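Local coordinates for protein botulinum neurotoxin type G (Clostridium botulinum, PDB 3MPP) that adheres to the host cell surface through this receptor-binding domain and, as the whole toxin, delivers its protease light chain into the cytosol, at residues N33-G38 and W230-R235; S137-K142 and I158-S163; T92-I97 and V196-F201; G12-S17 and M24-D29. The protein carries 4 engineered substitutions. One frame throughout, in Å; residues are numbered along the deposited sequence.

In the fold
From the N terminus, contact 4 comes first and closes a short loop, setting strand 13-16 of one sandwich sheet beside strand 23-26 of the other. Contact 1 opens next, at 33-38, and closes only at 230-235, bringing the C-terminal half of the receptor-binding domain against the N-terminal half. Within that span contact 3 joins strands 90-98 and 195-204 across the sandwich, and within contact 3 lies contact 2, where the loop before strand 144-150 meets the end of strand 156-160 and the turn that follows. The outer contact touches both inner ones: Asn37 reaches Asp200 of contact 3, and Trp230 packs on Asn141 of contact 2. Contacts 3 and 4 approach to about 7 Å between nearest atoms.

Contact 1. Residues N33-G38 and W230-R235; sequences NDIGNG and WGNPLR
Ile35 meets Pro233 and Arg235, and with them most of this small surface contact is made. Ile35 CG2 presses on the proline ring at two carbons, 3.4 Å from both Pro233 CG and Pro233 CD, tighter than an ordinary van der Waals approach. The other branch meets the arginine at its edge: Ile35 CG1 lies 3.7 Å from Arg235 NH2, near the plane of the guanidinium. With chi1 at -60°, CG2 is opposite the backbone N and CG1 beside it, which divides the two branches between the proline and the arginine. Ile35 CD1 lies 3.9 Å from Arg235 NH2 and only loosely approaches Asn232 OD1.

Behind Ile35, an Asx turn shapes the loop. Asn33 OD1 accepts from Ile35 N at 3.1 Å, with the donor 31° off the carbonyl plane, while Asn33 ND2 is held by Gln39. On the other side, Asn232 OD1 takes hydrogen bonds from Trp143 NE1 and Gln39 NE2, so its carbonyl is fixed by the N-terminal subdomain. The Arg235 chain is extended from CG to NE, which carries NH2 to Ile35 CG1 and CD1.

The 33-38 loop belongs to the N-terminal subdomain and 230-235 to the C-terminal one, so the contact lies at their junction. Its direct chemistry is apolar packing with a guanidinium edge on aliphatic carbon. Asp34 OD1, 6.4 Å from Arg235 NH2, could add at most a weak, long-range attraction; polar linkage comes from neighbours such as Trp143 and Gln39.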
loop_
_atom_site.group_PDB
_atom_site.type_symbol
_atom_site.label_atom_id
_atom_site.label_comp_id
_atom_site.label_asym_id
_atom_site.label_seq_id
_atom_site.Cartn_x
_atom_site.Cartn_y
_atom_site.Cartn_z
ATOM N N ASN A 33 -4.600 9.121 12.617
ATOM C CA ASN A 33 -3.325 8.693 13.168
ATOM C C ASN A 33 -2.248 9.652 12.686
ATOM O O ASN A 33 -2.463 10.394 11.726
ATOM C CB ASN A 33 -3.013 7.232 12.820
ATOM C CG ASN A 33 -2.764 7.014 11.346
ATOM O OD1 ASN A 33 -2.011 7.750 10.716
ATOM N ND2 ASN A 33 -3.396 5.987 10.788
ATOM N N ASP A 34 -1.101 9.659 13.357
ATOM C CA ASP A 34 -0.034 10.589 13.009
ATOM C C ASP A 34 1.070 9.976 12.142
ATOM O O ASP A 34 2.200 10.467 12.139
ATOM C CB ASP A 34 0.571 11.201 14.279
ATOM C CG ASP A 34 0.858 10.160 15.354
ATOM O OD1 ASP A 34 1.299 9.042 15.012
ATOM O OD2 ASP A 34 0.646 10.462 16.549
ATOM N N ILE A 35 0.757 8.909 11.412
ATOM C CA ILE A 35 1.728 8.335 10.479
ATOM C C ILE A 35 1.952 9.323 9.345
ATOM O O ILE A 35 0.996 9.808 8.758
ATOM C CB ILE A 35 1.229 7.015 9.874
ATOM C CG1 ILE A 35 0.981 5.980 10.979
ATOM C CG2 ILE A 35 2.232 6.500 8.841
ATOM C CD1 ILE A 35 0.219 4.732 10.498
ATOM N N GLY A 36 3.205 9.633 9.030
ATOM C CA GLY A 36 3.456 10.644 8.021
ATOM C C GLY A 36 2.893 11.967 8.516
ATOM O O GLY A 36 3.319 12.461 9.549
ATOM N N ASN A 37 1.916 12.541 7.826
ATOM C CA ASN A 37 1.390 13.808 8.320
ATOM C C ASN A 37 -0.059 14.198 8.042
ATOM O O ASN A 37 -0.287 15.287 7.527
ATOM C CB ASN A 37 2.285 14.951 7.831
ATOM C CG ASN A 37 2.201 15.148 6.332
ATOM O OD1 ASN A 37 2.386 16.254 5.825
ATOM N ND2 ASN A 37 1.906 14.070 5.613
ATOM N N GLY A 38 -1.048 13.370 8.365
ATOM C CA GLY A 38 -0.918 11.988 8.780
ATOM C C GLY A 38 -2.003 11.248 7.988
ATOM O O GLY A 38 -2.023 11.331 6.765
ATOM N N TRP A 230 0.419 -3.273 2.799
ATOM C CA TRP A 230 -0.699 -2.325 2.649
ATOM C C TRP A 230 -0.219 -0.892 2.359
ATOM O O TRP A 230 -1.011 -0.022 1.990
ATOM C CB TRP A 230 -1.593 -2.345 3.895
ATOM C CG TRP A 230 -2.001 -3.734 4.292
ATOM C CD1 TRP A 230 -1.704 -4.374 5.468
ATOM C CD2 TRP A 230 -2.770 -4.667 3.510
ATOM N NE1 TRP A 230 -2.253 -5.641 5.469
ATOM C CE2 TRP A 230 -2.906 -5.846 4.280
ATOM C CE3 TRP A 230 -3.347 -4.621 2.239
ATOM C CZ2 TRP A 230 -3.592 -6.967 3.816
ATOM C CZ3 TRP A 230 -4.039 -5.735 1.780
ATOM C CH2 TRP A 230 -4.162 -6.890 2.570
ATOM N N GLY A 231 1.075 -0.650 2.546
ATOM C CA GLY A 231 1.652 0.669 2.331
ATOM C C GLY A 231 1.833 1.513 3.582
ATOM O O GLY A 231 2.119 2.703 3.479
ATOM N N ASN A 232 1.640 0.916 4.759
ATOM C CA ASN A 232 1.943 1.599 6.019
ATOM C C ASN A 232 3.363 1.302 6.496
ATOM O O ASN A 232 3.978 0.323 6.061
ATOM C CB ASN A 232 0.938 1.188 7.099
ATOM C CG ASN A 232 -0.406 1.839 6.900
ATOM O OD1 ASN A 232 -0.483 2.984 6.455
ATOM N ND2 ASN A 232 -1.470 1.121 7.222
ATOM N N PRO A 233 3.895 2.143 7.397
ATOM C CA PRO A 233 5.242 1.851 7.906
ATOM C C PRO A 233 5.393 0.424 8.449
ATOM O O PRO A 233 4.508 -0.112 9.118
ATOM C CB PRO A 233 5.414 2.862 9.040
ATOM C CG PRO A 233 4.552 4.047 8.593
ATOM C CD PRO A 233 3.348 3.406 7.933
ATOM N N LEU A 234 6.535 -0.178 8.145
ATOM C CA LEU A 234 6.892 -1.488 8.663
ATOM C C LEU A 234 7.259 -1.345 10.144
ATOM O O LEU A 234 7.946 -0.402 10.511
ATOM C CB LEU A 234 8.100 -2.016 7.886
ATOM C CG LEU A 234 8.446 -3.498 8.036
ATOM C CD1 LEU A 234 7.312 -4.399 7.532
ATOM C CD2 LEU A 234 9.750 -3.789 7.297
ATOM N N ARG A 235 6.839 -2.293 10.979
ATOM C CA ARG A 235 7.077 -2.185 12.424
ATOM C C ARG A 235 7.698 -3.413 13.089
ATOM O O ARG A 235 7.525 -4.541 12.635
ATOM C CB ARG A 235 5.772 -1.816 13.139
ATOM C CG ARG A 235 5.293 -0.422 12.732
ATOM C CD ARG A 235 4.067 0.077 13.457
ATOM N NE ARG A 235 3.568 1.281 12.787
ATOM C CZ ARG A 235 3.796 2.524 13.200
ATOM N NH1 ARG A 235 4.497 2.746 14.305
ATOM N NH2 ARG A 235 3.307 3.548 12.517
#

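Contact 2. Residues S137-K142 and I158-S163; sequences SDYINK and IYINGS
The Tyr139 ring reaches across to Ile160 and Asn161. The CB of Asp138 sits over one of its faces, 3.9 Å above the plane and displaced toward the rim, and Phe128 and Phe144 each meet the ring edge-to-face. From the opposing segment, the CG2 methyl of Ile160 comes obliquely to the ring, 3.7 Å from Tyr139 CE1, with Asn161 ND2 also slanting in, farther off.

The phenol and the amide are joined by a water, 2.6 Å from Tyr139 OH and 3.2 Å from Asn161 ND2, whose hydrogen it accepts. At its other end the Asn161 amide is fixed by Ser145 N, which donates to OD1.

Ser137 positions the tyrosine. Its OG accepts from the backbone N of both Tyr139 and Ile140, the latter bond almost straight at 177°, forming an ST turn and ST motif. Lys142 NZ binds Ser137 O at 2.9 Å, drawing together the ends of segment 137-142, within which Tyr139 to Lys142 form a type II turn.

Asn161 and Gly162 occupy the corners of a type I' turn doubly bonded between Ile160 and Ser163, the classic two-residue beta hairpin, here linking strands 156-160 and 163-168 of the lectin-like sandwich.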
loop_
_atom_site.group_PDB
_atom_site.type_symbol
_atom_site.label_atom_id
_atom_site.label_comp_id
_atom_site.label_asym_id
_atom_site.label_seq_id
_atom_site.Cartn_x
_atom_site.Cartn_y
_atom_site.Cartn_z
ATOM N N SER A 137 -3.556 -8.181 -6.006
ATOM C CA SER A 137 -3.903 -6.841 -6.451
ATOM C C SER A 137 -2.940 -5.787 -5.902
ATOM O O SER A 137 -2.625 -5.802 -4.721
ATOM C CB SER A 137 -5.313 -6.504 -5.965
ATOM O OG SER A 137 -5.596 -5.137 -6.187
ATOM N N ASP A 138 -2.504 -4.860 -6.755
ATOM C CA ASP A 138 -1.705 -3.718 -6.320
ATOM C C ASP A 138 -2.587 -2.623 -5.705
ATOM O O ASP A 138 -2.080 -1.586 -5.273
ATOM C CB ASP A 138 -0.964 -3.101 -7.512
ATOM C CG ASP A 138 0.027 -4.065 -8.171
ATOM O OD1 ASP A 138 0.205 -5.194 -7.682
ATOM O OD2 ASP A 138 0.626 -3.680 -9.191
ATOM N N TYR A 139 -3.900 -2.843 -5.662
ATOM C CA TYR A 139 -4.827 -1.766 -5.276
ATOM C C TYR A 139 -5.773 -2.090 -4.111
ATOM O O TYR A 139 -6.012 -1.248 -3.240
ATOM C CB TYR A 139 -5.641 -1.317 -6.494
ATOM C CG TYR A 139 -4.764 -0.879 -7.643
ATOM C CD1 TYR A 139 -4.174 0.375 -7.635
ATOM C CD2 TYR A 139 -4.512 -1.723 -8.727
ATOM C CE1 TYR A 139 -3.341 0.796 -8.678
ATOM C CE2 TYR A 139 -3.684 -1.304 -9.790
ATOM C CZ TYR A 139 -3.101 -0.046 -9.740
ATOM O OH TYR A 139 -2.290 0.397 -10.753
ATOM N N ILE A 140 -6.326 -3.293 -4.103
ATOM C CA ILE A 140 -7.305 -3.646 -3.072
ATOM C C ILE A 140 -6.748 -3.525 -1.659
ATOM O O ILE A 140 -5.773 -4.191 -1.314
ATOM C CB ILE A 140 -7.887 -5.050 -3.304
ATOM C CG1 ILE A 140 -8.595 -5.081 -4.662
ATOM C CG2 ILE A 140 -8.897 -5.404 -2.214
ATOM C CD1 ILE A 140 -9.110 -6.472 -5.073
ATOM N N ASN A 141 -7.369 -2.661 -0.852
ATOM C CA ASN A 141 -6.970 -2.424 0.547
ATOM C C ASN A 141 -5.576 -1.821 0.737
ATOM O O ASN A 141 -5.042 -1.805 1.853
ATOM C CB ASN A 141 -7.076 -3.701 1.397
ATOM C CG ASN A 141 -7.197 -3.394 2.883
ATOM O OD1 ASN A 141 -7.917 -2.469 3.272
ATOM N ND2 ASN A 141 -6.483 -4.160 3.723
ATOM N N LYS A 142 -4.992 -1.320 -0.346
ATOM C CA LYS A 142 -3.636 -0.773 -0.305
ATOM C C LYS A 142 -3.652 0.716 -0.568
ATOM O O LYS A 142 -4.427 1.184 -1.401
ATOM C CB LYS A 142 -2.771 -1.424 -1.390
ATOM C CG LYS A 142 -2.596 -2.931 -1.225
ATOM C CD LYS A 142 -1.592 -3.500 -2.214
ATOM C CE LYS A 142 -1.421 -4.979 -1.940
ATOM N NZ LYS A 142 -0.463 -5.695 -2.822
ATOM N N ILE A 158 -6.711 11.410 -15.180
ATOM C CA ILE A 158 -6.520 10.697 -13.926
ATOM C C ILE A 158 -5.177 9.999 -13.949
ATOM O O ILE A 158 -4.895 9.192 -14.836
ATOM C CB ILE A 158 -7.606 9.638 -13.673
ATOM C CG1 ILE A 158 -8.975 10.285 -13.508
ATOM C CG2 ILE A 158 -7.273 8.824 -12.423
ATOM C CD1 ILE A 158 -10.018 9.324 -13.002
ATOM N N TYR A 159 -4.348 10.328 -12.968
ATOM C CA TYR A 159 -3.080 9.656 -12.777
ATOM C C TYR A 159 -3.207 8.733 -11.579
ATOM O O TYR A 159 -3.785 9.114 -10.574
ATOM C CB TYR A 159 -1.995 10.683 -12.491
ATOM C CG TYR A 159 -1.728 11.622 -13.634
ATOM C CD1 TYR A 159 -0.636 11.431 -14.468
ATOM C CD2 TYR A 159 -2.564 12.701 -13.880
ATOM C CE1 TYR A 159 -0.380 12.295 -15.520
ATOM C CE2 TYR A 159 -2.321 13.572 -14.927
ATOM C CZ TYR A 159 -1.231 13.363 -15.743
ATOM O OH TYR A 159 -0.982 14.222 -16.785
ATOM N N ILE A 160 -2.647 7.533 -11.680
ATOM C CA ILE A 160 -2.621 6.614 -10.552
ATOM C C ILE A 160 -1.182 6.224 -10.254
ATOM O O ILE A 160 -0.459 5.743 -11.140
ATOM C CB ILE A 160 -3.445 5.348 -10.835
ATOM C CG1 ILE A 160 -4.921 5.711 -11.042
ATOM C CG2 ILE A 160 -3.278 4.333 -9.692
ATOM C CD1 ILE A 160 -5.638 6.138 -9.768
ATOM N N ASN A 161 -0.767 6.434 -9.007
ATOM C CA ASN A 161 0.613 6.162 -8.617
ATOM C C ASN A 161 1.594 6.819 -9.587
ATOM O O ASN A 161 2.559 6.200 -10.056
ATOM C CB ASN A 161 0.855 4.658 -8.485
ATOM C CG ASN A 161 0.297 4.087 -7.172
ATOM O OD1 ASN A 161 0.016 4.825 -6.223
ATOM N ND2 ASN A 161 0.133 2.774 -7.123
ATOM N N GLY A 162 1.328 8.084 -9.890
ATOM C CA GLY A 162 2.230 8.883 -10.703
ATOM C C GLY A 162 2.124 8.688 -12.206
ATOM O O GLY A 162 2.778 9.398 -12.967
ATOM N N SER A 163 1.305 7.739 -12.644
ATOM C CA SER A 163 1.230 7.406 -14.064
ATOM C C SER A 163 -0.147 7.717 -14.662
ATOM O O SER A 163 -1.173 7.427 -14.057
ATOM C CB SER A 163 1.600 5.934 -14.274
ATOM O OG SER A 163 1.233 5.485 -15.564
HETATM O O HOH W 1 0.003 1.283 -9.979
#

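Contact 3. Residues T92-I97 and V196-F201; sequences TIISCI and VWIKDF
Ile94 sets its CD1 methyl between two side chains of the facing strand, 4.2 Å from Ile198 CD1 and 4.1 Å from Phe201 CE1. The phenylalanine ring receives the methyl obliquely, and the side chains of Ile94 and Phe201 run past one another in opposite directions. Phe201 CG stands opposite its backbone N (chi1 -177°), which turns the ring toward Ile94.

One step along, Ile93 makes a second bump. Ile93 CG2 lies 4.1 Å from Val196 CG2, and the side chains cross at about a right angle, methyl against methyl.

Strand 90-98 and strand 195-204 belong to the two facing sheets of the N-terminal subdomain, a concanavalin-like beta sandwich, and their inward side chains interlock in its buried core. Consecutive residues can both point inward because Ile93 and Ile94 face Val105 as a classic beta bulge, interrupting the usual alternation just where the strand turns a corner. The facing strand has its own irregularity: Val196 and Ile198 alternate inward normally, but Asp200, in the left-handed region with phi 52°, shifts the phase so that Phe201 is the next to enter.

Around these pairs, Phe71 packs on Ile94 and Val73 on Val196 from strand 67-74. Phe184, on strand 181-187, also touches Ile94 and meets the Phe201 ring edge-to-face.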
loop_
_atom_site.group_PDB
_atom_site.type_symbol
_atom_site.label_atom_id
_atom_site.label_comp_id
_atom_site.label_asym_id
_atom_site.label_seq_id
_atom_site.Cartn_x
_atom_site.Cartn_y
_atom_site.Cartn_z
ATOM N N THR A 92 -20.317 9.234 -2.772
ATOM C CA THR A 92 -19.375 10.335 -2.784
ATOM C C THR A 92 -18.473 10.212 -1.552
ATOM O O THR A 92 -18.907 9.729 -0.496
ATOM C CB THR A 92 -20.151 11.669 -2.763
ATOM O OG1 THR A 92 -21.050 11.678 -3.866
ATOM C CG2 THR A 92 -19.222 12.866 -2.876
ATOM N N ILE A 93 -17.214 10.609 -1.696
ATOM C CA ILE A 93 -16.305 10.660 -0.559
ATOM C C ILE A 93 -15.745 12.063 -0.363
ATOM O O ILE A 93 -15.490 12.476 0.762
ATOM C CB ILE A 93 -15.143 9.653 -0.676
ATOM C CG1 ILE A 93 -14.352 9.867 -1.958
ATOM C CG2 ILE A 93 -15.666 8.211 -0.608
ATOM C CD1 ILE A 93 -13.013 9.119 -1.957
ATOM N N ILE A 94 -15.550 12.786 -1.465
ATOM C CA ILE A 94 -15.049 14.156 -1.409
ATOM C C ILE A 94 -15.817 15.006 -2.415
ATOM O O ILE A 94 -15.998 14.600 -3.564
ATOM C CB ILE A 94 -13.547 14.241 -1.748
ATOM C CG1 ILE A 94 -12.732 13.234 -0.927
ATOM C CG2 ILE A 94 -13.030 15.656 -1.506
ATOM C CD1 ILE A 94 -11.294 13.059 -1.422
ATOM N N SER A 95 -16.274 16.180 -1.994
ATOM C CA SER A 95 -17.028 17.031 -2.901
ATOM C C SER A 95 -16.809 18.511 -2.648
ATOM O O SER A 95 -16.510 18.932 -1.527
ATOM C CB SER A 95 -18.520 16.721 -2.813
ATOM O OG SER A 95 -19.081 17.297 -1.648
ATOM N N CYS A 96 -16.968 19.286 -3.716
ATOM C CA CYS A 96 -16.890 20.734 -3.680
ATOM C C CYS A 96 -18.006 21.236 -4.590
ATOM O O CYS A 96 -17.805 21.450 -5.787
ATOM C CB CYS A 96 -15.531 21.190 -4.199
ATOM S SG CYS A 96 -15.162 22.934 -3.958
ATOM N N ILE A 97 -19.184 21.420 -4.005
ATOM C CA ILE A 97 -20.415 21.581 -4.766
ATOM C C ILE A 97 -21.204 22.765 -4.237
ATOM O O ILE A 97 -21.206 23.038 -3.039
ATOM C CB ILE A 97 -21.308 20.330 -4.633
ATOM C CG1 ILE A 97 -20.602 19.083 -5.192
ATOM C CG2 ILE A 97 -22.682 20.565 -5.281
ATOM C CD1 ILE A 97 -20.663 18.956 -6.697
ATOM N N VAL A 196 -13.233 4.570 4.521
ATOM C CA VAL A 196 -12.229 4.922 3.533
ATOM C C VAL A 196 -11.108 5.636 4.263
ATOM O O VAL A 196 -11.379 6.499 5.101
ATOM C CB VAL A 196 -12.791 5.910 2.463
ATOM C CG1 VAL A 196 -11.792 6.070 1.333
ATOM C CG2 VAL A 196 -14.133 5.437 1.928
ATOM N N TRP A 197 -9.858 5.288 3.957
ATOM C CA TRP A 197 -8.711 6.010 4.524
ATOM C C TRP A 197 -8.195 7.003 3.487
ATOM O O TRP A 197 -8.123 6.688 2.296
ATOM C CB TRP A 197 -7.567 5.047 4.923
ATOM C CG TRP A 197 -7.764 4.333 6.237
ATOM C CD1 TRP A 197 -8.295 3.081 6.431
ATOM C CD2 TRP A 197 -7.409 4.825 7.537
ATOM N NE1 TRP A 197 -8.296 2.773 7.780
ATOM C CE2 TRP A 197 -7.750 3.823 8.474
ATOM C CE3 TRP A 197 -6.842 6.030 8.000
ATOM C CZ2 TRP A 197 -7.553 3.991 9.849
ATOM C CZ3 TRP A 197 -6.638 6.191 9.355
ATOM C CH2 TRP A 197 -6.992 5.174 10.270
ATOM N N ILE A 198 -7.812 8.192 3.950
ATOM C CA ILE A 198 -7.256 9.227 3.081
ATOM C C ILE A 198 -6.000 9.833 3.720
ATOM O O ILE A 198 -5.930 9.975 4.941
ATOM C CB ILE A 198 -8.295 10.347 2.832
ATOM C CG1 ILE A 198 -9.442 9.818 1.965
ATOM C CG2 ILE A 198 -7.635 11.563 2.175
ATOM C CD1 ILE A 198 -10.676 10.680 1.997
ATOM N N LYS A 199 -5.012 10.181 2.899
ATOM C CA LYS A 199 -3.830 10.873 3.382
ATOM C C LYS A 199 -3.311 11.794 2.289
ATOM O O LYS A 199 -3.664 11.642 1.122
ATOM C CB LYS A 199 -2.728 9.877 3.790
ATOM C CG LYS A 199 -2.047 9.171 2.620
ATOM C CD LYS A 199 -0.862 8.320 3.105
ATOM C CE LYS A 199 -0.342 7.389 2.021
ATOM N NZ LYS A 199 0.970 6.743 2.404
ATOM N N ASP A 200 -2.481 12.753 2.687
ATOM C CA ASP A 200 -1.823 13.664 1.756
ATOM C C ASP A 200 -2.793 14.349 0.809
ATOM O O ASP A 200 -2.549 14.379 -0.394
ATOM C CB ASP A 200 -0.770 12.911 0.933
ATOM C CG ASP A 200 0.357 12.364 1.782
ATOM O OD1 ASP A 200 0.650 12.952 2.844
ATOM O OD2 ASP A 200 0.958 11.347 1.381
ATOM N N PHE A 201 -3.890 14.898 1.329
ATOM C CA PHE A 201 -4.806 15.604 0.444
ATOM C C PHE A 201 -4.269 16.996 0.102
ATOM O O PHE A 201 -3.913 17.772 0.992
ATOM C CB PHE A 201 -6.223 15.705 1.014
ATOM C CG PHE A 201 -7.189 16.379 0.075
ATOM C CD1 PHE A 201 -7.949 15.634 -0.809
ATOM C CD2 PHE A 201 -7.304 17.763 0.051
ATOM C CE1 PHE A 201 -8.821 16.257 -1.688
ATOM C CE2 PHE A 201 -8.174 18.385 -0.822
ATOM C CZ PHE A 201 -8.933 17.634 -1.691
#

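Contact 4. Residues G12-S17 and M24-D29; sequences GRLIDS and MNVGSD
Strands 13-16 and 24-26 run roughly antiparallel, their short axes at 151° and 7.7 Å apart at closest approach. They are not ladder partners: Met24 packs on the Leu14 carbonyl as well as on its side chain, and each strand has its backbone pairing elsewhere, Ile15 and Ser17 with strand 3-10, Asn25 with Thr51 of strand 50-53. The nearest alpha carbons, those of Ile15 and Met24, are 6.7 Å apart.

Met24 is the bridging side chain. Bent at chi2 (-63°), it lies along strand 13-16 from Leu14 to Asp16. Met24 CG is 3.5 Å from Leu14 O, with Leu14 CG 4.3 Å from the same carbon, and the Met24 CE methyl rests 3.6 Å from Asp16 CB. Beyond it, Leu14 CD2 meets Val26 CG2 at 4.1 Å, extending the apolar seam along the strand edges. Ile50 adds to the leucine's surroundings, and Leu7 and Ala52 to those of the methionine.

The Asp16 carboxylate turns to the backbone: OD1 accepts from Ser18 N and Ser6 N, OD2 from Ala22 N. Three N-H groups hold it, probably stabilising its negative charge.

The seam at this margin between the sandwich sheets is mainly dispersive, with the Leu14 carbonyl and the Asp16 methylene also lying against the methionine. Asp16 thus faces two ways, its CB given to Met24 and its oxygens bonded to backbone N-H groups of the connecting loop and of strand 3-10.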
loop_
_atom_site.group_PDB
_atom_site.type_symbol
_atom_site.label_atom_id
_atom_site.label_comp_id
_atom_site.label_asym_id
_atom_site.label_seq_id
_atom_site.Cartn_x
_atom_site.Cartn_y
_atom_site.Cartn_z
ATOM N N GLY A 12 -1.983 16.489 17.032
ATOM C CA GLY A 12 -3.322 16.371 17.575
ATOM C C GLY A 12 -4.377 17.147 16.815
ATOM O O GLY A 12 -5.566 17.016 17.098
ATOM N N ARG A 13 -3.955 17.950 15.846
ATOM C CA ARG A 13 -4.904 18.766 15.101
ATOM C C ARG A 13 -4.756 18.649 13.583
ATOM O O ARG A 13 -3.652 18.508 13.063
ATOM C CB ARG A 13 -4.806 20.233 15.537
ATOM C CG ARG A 13 -3.436 20.860 15.326
ATOM C CD ARG A 13 -3.467 22.360 15.596
ATOM N NE ARG A 13 -3.573 22.673 17.020
ATOM C CZ ARG A 13 -2.547 23.039 17.784
ATOM N NH1 ARG A 13 -1.333 23.140 17.262
ATOM N NH2 ARG A 13 -2.735 23.308 19.069
ATOM N N LEU A 14 -5.888 18.696 12.887
ATOM C CA LEU A 14 -5.910 18.774 11.434
ATOM C C LEU A 14 -5.796 20.231 10.992
ATOM O O LEU A 14 -6.648 21.058 11.322
ATOM C CB LEU A 14 -7.211 18.184 10.894
ATOM C CG LEU A 14 -7.343 18.064 9.374
ATOM C CD1 LEU A 14 -6.319 17.098 8.817
ATOM C CD2 LEU A 14 -8.730 17.599 9.015
ATOM N N ILE A 15 -4.751 20.542 10.235
ATOM C CA ILE A 15 -4.519 21.916 9.807
ATOM C C ILE A 15 -4.361 22.016 8.297
ATOM O O ILE A 15 -4.273 21.007 7.594
ATOM C CB ILE A 15 -3.243 22.497 10.454
ATOM C CG1 ILE A 15 -2.009 21.751 9.943
ATOM C CG2 ILE A 15 -3.327 22.413 11.966
ATOM C CD1 ILE A 15 -0.682 22.385 10.334
ATOM N N ASP A 16 -4.317 23.249 7.811
ATOM C CA ASP A 16 -3.999 23.526 6.420
ATOM C C ASP A 16 -2.527 23.925 6.330
ATOM O O ASP A 16 -2.148 25.015 6.753
ATOM C CB ASP A 16 -4.887 24.656 5.898
ATOM C CG ASP A 16 -4.576 25.029 4.465
ATOM O OD1 ASP A 16 -3.801 24.298 3.816
ATOM O OD2 ASP A 16 -5.111 26.052 3.987
ATOM N N SER A 17 -1.697 23.035 5.795
ATOM C CA SER A 17 -0.267 23.307 5.655
ATOM C C SER A 17 0.000 24.230 4.471
ATOM O O SER A 17 1.131 24.647 4.239
ATOM C CB SER A 17 0.516 22.003 5.475
ATOM O OG SER A 17 0.400 21.169 6.612
ATOM N N MET A 24 -10.641 24.228 9.507
ATOM C CA MET A 24 -11.110 22.843 9.493
ATOM C C MET A 24 -12.168 22.537 10.550
ATOM O O MET A 24 -11.982 22.819 11.730
ATOM C CB MET A 24 -9.930 21.880 9.694
ATOM C CG MET A 24 -8.745 22.132 8.778
ATOM S SD MET A 24 -9.197 21.892 7.056
ATOM C CE MET A 24 -7.953 22.896 6.249
ATOM N N ASN A 25 -13.280 21.952 10.124
ATOM C CA ASN A 25 -14.294 21.452 11.052
ATOM C C ASN A 25 -14.324 19.923 10.982
ATOM O O ASN A 25 -14.473 19.352 9.897
ATOM C CB ASN A 25 -15.667 22.035 10.714
ATOM C CG ASN A 25 -16.634 21.984 11.887
ATOM O OD1 ASN A 25 -16.670 21.012 12.641
ATOM N ND2 ASN A 25 -17.430 23.039 12.042
ATOM N N VAL A 26 -14.173 19.265 12.131
ATOM C CA VAL A 26 -14.054 17.805 12.182
ATOM C C VAL A 26 -15.111 17.166 13.072
ATOM O O VAL A 26 -15.221 17.498 14.257
ATOM C CB VAL A 26 -12.673 17.374 12.713
ATOM C CG1 VAL A 26 -12.536 15.863 12.685
ATOM C CG2 VAL A 26 -11.551 18.033 11.910
ATOM N N GLY A 27 -15.880 16.244 12.498
ATOM C CA GLY A 27 -16.903 15.539 13.244
ATOM C C GLY A 27 -16.289 14.654 14.302
ATOM O O GLY A 27 -15.079 14.446 14.317
ATOM N N SER A 28 -17.129 14.106 15.169
ATOM C CA SER A 28 -16.660 13.276 16.272
ATOM C C SER A 28 -16.386 11.819 15.877
ATOM O O SER A 28 -15.810 11.072 16.665
ATOM C CB SER A 28 -17.684 13.303 17.405
ATOM O OG SER A 28 -18.931 12.792 16.968
ATOM N N ASP A 29 -16.803 11.420 14.672
ATOM C CA ASP A 29 -16.656 10.027 14.230
ATOM C C ASP A 29 -15.568 9.870 13.158
ATOM O O ASP A 29 -15.652 8.991 12.297
ATOM C CB ASP A 29 -18.003 9.463 13.738
ATOM C CG ASP A 29 -17.972 7.942 13.504
ATOM O OD1 ASP A 29 -17.339 7.208 14.295
ATOM O OD2 ASP A 29 -18.599 7.487 12.523
#